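Local structure of hypothetical protein PA5202 (Pseudomonas aeruginosa, 1ZKI) at residues L64-S69 / A98-A103. The protein probably acts as a thioesterase of the hotdog-fold superfamily, the kind of enzyme that hydrolyses acyl-CoA thioesters. Residues are numbered along the deposited sequence; the frame is centred on the assembly and turned at random. Where two conformers were deposited one is given.
Sequences LACSSS and ARVLHA
Val100 CG2 lies over one face of the Ala65–Cys66 peptide, 3.5 Å from Ala65 O and 3.7 Å from Ala65 C. From the other side of that plane Ser68 OG meets Ala65 O in a 2.7 Å hydrogen bond, its oxygen tilted 22° out of the carbonyl plane; weak bonds from the backbone N of Ser68 and of Ser69 reach the same acceptor. A second flat group, the Ala98–Arg99 peptide, turns a face to the helix: Ala65 CB stands over it, 3.8 Å from Ala98 O, and also meets Ala98 CB at 4.0 Å. Val100 CG2 is anti to the carbonyl carbon (CG1 is anti to N, chi1 178°), and in this position the methyl touches Ala65 CB, Ser69 CB and, more loosely, Cys66 SG. These pairs join the last turns of helix 51-70 to strand 93-103 of the antiparallel sheet that curves around it, the "sausage" and "bun" of the hotdog fold. The axes of segments 64-69 and 98-100 come within 7.6 Å of each other, 38° apart in direction, and where Ala65 faces Ala98 their CA atoms are 6.0 Å apart, consistent with a methyl on each side. No hydrogen bond spans the segments; Val100 instead pairs through its backbone with Gly30, and the Ser68 hydroxyl has weak bonds to Gly28 and Gly30. Beyond Val100 the strand turns a corner at a classic beta bulge, Leu101 and His102 both facing Val109. Past it, at the more open edge, Ser69 OG stands anti to its backbone N and there meets Ala103 CB at 3.6 Å.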
ATOM      1  N   LEU A  64      14.344  -7.138   3.695  1.00 11.25           N
ATOM      2  CA  LEU A  64      15.320  -6.512   4.582  1.00 11.09           C
ATOM      3  C   LEU A  64      14.637  -5.738   5.712  1.00 11.39           C
ATOM      4  O   LEU A  64      15.096  -5.752   6.851  1.00 11.04           O
ATOM      5  CB  LEU A  64      16.255  -5.616   3.767  1.00 11.67           C
ATOM      6  CG  LEU A  64      17.312  -6.352   2.924  1.00 12.12           C
ATOM      7  CD1 LEU A  64      18.145  -5.317   2.136  1.00 13.22           C
ATOM      8  CD2 LEU A  64      18.213  -7.228   3.800  1.00 13.42           C
ATOM      9  N   ALA A  65      13.527  -5.062   5.396  1.00 11.37           N
ATOM     10  CA  ALA A  65      12.722  -4.406   6.428  1.00 11.55           C
ATOM     11  C   ALA A  65      12.211  -5.437   7.433  1.00 12.56           C
ATOM     12  O   ALA A  65      12.284  -5.211   8.634  1.00 12.17           O
ATOM     13  CB  ALA A  65      11.551  -3.625   5.807  1.00 11.12           C
ATOM     14  N   CYS A  66      11.735  -6.584   6.942  1.00 12.27           N
ATOM     15  CA  CYS A  66      11.297  -7.663   7.837  1.00 14.13           C
ATOM     16  C   CYS A  66      12.435  -8.142   8.716  1.00 14.68           C
ATOM     17  O   CYS A  66      12.272  -8.273   9.918  1.00 14.58           O
ATOM     18  CB  CYS A  66      10.717  -8.816   7.046  1.00 14.13           C
ATOM     19  SG  CYS A  66       9.121  -8.363   6.422  1.00 18.22           S
ATOM     20  N   SER A  67      13.597  -8.365   8.111  1.00 15.07           N
ATOM     21  CA  SER A  67      14.763  -8.790   8.869  1.00 15.96           C
ATOM     22  C   SER A  67      15.166  -7.769   9.929  1.00 16.42           C
ATOM     23  O   SER A  67      15.641  -8.141  11.008  1.00 17.10           O
ATOM     24  CB  SER A  67      15.919  -9.073   7.921  1.00 15.45           C
ATOM     25  OG  SER A  67      15.631 -10.234   7.158  1.00 17.02           O
ATOM     26  N   SER A  68      14.958  -6.484   9.654  1.00 17.12           N
ATOM     27  CA  SER A  68      15.329  -5.467  10.644  1.00 18.10           C
ATOM     28  C   SER A  68      14.343  -5.449  11.809  1.00 18.58           C
ATOM     29  O   SER A  68      14.662  -4.943  12.886  1.00 19.51           O
ATOM     30  CB  SER A  68      15.434  -4.092  10.003  1.00 18.29           C
ATOM     31  OG  SER A  68      14.155  -3.580   9.706  1.00 19.89           O
ATOM     32  N   SER A  69      13.159  -6.015  11.591  1.00 18.99           N
ATOM     33  CA  SER A  69      12.127  -6.124  12.621  1.00 19.45           C
ATOM     34  C   SER A  69      12.319  -7.369  13.484  1.00 19.79           C
ATOM     35  O   SER A  69      12.358  -7.273  14.721  1.00 19.69           O
ATOM     36  CB  SER A  69      10.743  -6.161  11.961  1.00 19.49           C
ATOM     37  OG  SER A  69       9.735  -6.394  12.923  1.00 21.34           O
ATOM     38  N   ALA A  98      11.167   0.502   2.341  1.00 11.58           N
ATOM     39  CA  ALA A  98      10.114  -0.386   2.798  1.00 12.26           C
ATOM     40  C   ALA A  98       9.974  -0.241   4.310  1.00 12.89           C
ATOM     41  O   ALA A  98      10.963   0.003   5.015  1.00 13.05           O
ATOM     42  CB  ALA A  98      10.420  -1.837   2.429  1.00 11.93           C
ATOM     43  N   ARG A  99       8.739  -0.388   4.790  1.00 13.06           N
ATOM     44  CA  ARG A  99       8.415  -0.182   6.188  1.00 14.70           C
ATOM     45  C   ARG A  99       7.451  -1.264   6.651  1.00 13.08           C
ATOM     46  O   ARG A  99       6.386  -1.443   6.050  1.00 12.74           O
ATOM     47  CB  ARG A  99       7.763   1.193   6.343  1.00 14.83           C
ATOM     48  CG  ARG A  99       7.529   1.626   7.772  1.00 19.35           C
ATOM     49  CD  ARG A  99       7.013   3.086   7.799  1.00 19.76           C
ATOM     50  NE  ARG A  99       7.957   3.979   7.115  1.00 28.75           N
ATOM     51  CZ  ARG A  99       9.019   4.562   7.683  1.00 31.47           C
ATOM     52  NH1 ARG A  99       9.296   4.380   8.975  1.00 32.20           N
ATOM     53  NH2 ARG A  99       9.814   5.340   6.950  1.00 32.83           N
ATOM     54  N   VAL A 100       7.822  -1.977   7.707  1.00 11.63           N
ATOM     55  CA  VAL A 100       6.922  -2.942   8.336  1.00 11.27           C
ATOM     56  C   VAL A 100       5.759  -2.188   9.008  1.00 11.36           C
ATOM     57  O   VAL A 100       5.977  -1.301   9.863  1.00 10.41           O
ATOM     58  CB  VAL A 100       7.669  -3.786   9.394  1.00 11.81           C
ATOM     59  CG1 VAL A 100       6.719  -4.742  10.077  1.00 11.26           C
ATOM     60  CG2 VAL A 100       8.852  -4.559   8.738  1.00 11.84           C
ATOM     61  N   LEU A 101       4.537  -2.536   8.615  1.00 10.57           N
ATOM     62  CA  LEU A 101       3.325  -1.909   9.178  1.00 11.23           C
ATOM     63  C   LEU A 101       2.776  -2.713  10.347  1.00 11.47           C
ATOM     64  O   LEU A 101       2.092  -2.170  11.225  1.00 10.62           O
ATOM     65  CB  LEU A 101       2.231  -1.825   8.116  1.00 11.37           C
ATOM     66  CG  LEU A 101       2.567  -0.946   6.909  1.00 11.86           C
ATOM     67  CD1 LEU A 101       1.438  -0.922   5.888  1.00 14.04           C
ATOM     68  CD2 LEU A 101       2.917   0.453   7.348  1.00 15.29           C
ATOM     69  N   HIS A 102       3.029  -4.016  10.328  0.50 11.58           N
ATOM     70  CA  HIS A 102       2.646  -4.886  11.430  0.50 12.31           C
ATOM     71  C   HIS A 102       3.557  -6.098  11.489  0.50 12.85           C
ATOM     72  O   HIS A 102       3.846  -6.722  10.473  0.50 12.54           O
ATOM     73  CB  HIS A 102       1.192  -5.329  11.306  0.50 12.67           C
ATOM     74  CG  HIS A 102       0.680  -6.043  12.517  0.50 12.75           C
ATOM     75  ND1 HIS A 102       0.252  -5.382  13.648  0.50 14.24           N
ATOM     76  CD2 HIS A 102       0.528  -7.364  12.773  0.50 13.85           C
ATOM     77  CE1 HIS A 102      -0.145  -6.264  14.548  0.50 14.33           C
ATOM     78  NE2 HIS A 102       0.017  -7.474  14.045  0.50 15.06           N
ATOM     79  N   ALA A 103       4.017  -6.413  12.690  1.00 13.38           N
ATOM     80  CA  ALA A 103       4.833  -7.606  12.906  1.00 14.89           C
ATOM     81  C   ALA A 103       4.118  -8.497  13.907  1.00 16.40           C
ATOM     82  O   ALA A 103       4.168  -8.244  15.110  1.00 16.91           O
ATOM     83  CB  ALA A 103       6.220  -7.232  13.389  1.00 14.69           C
TER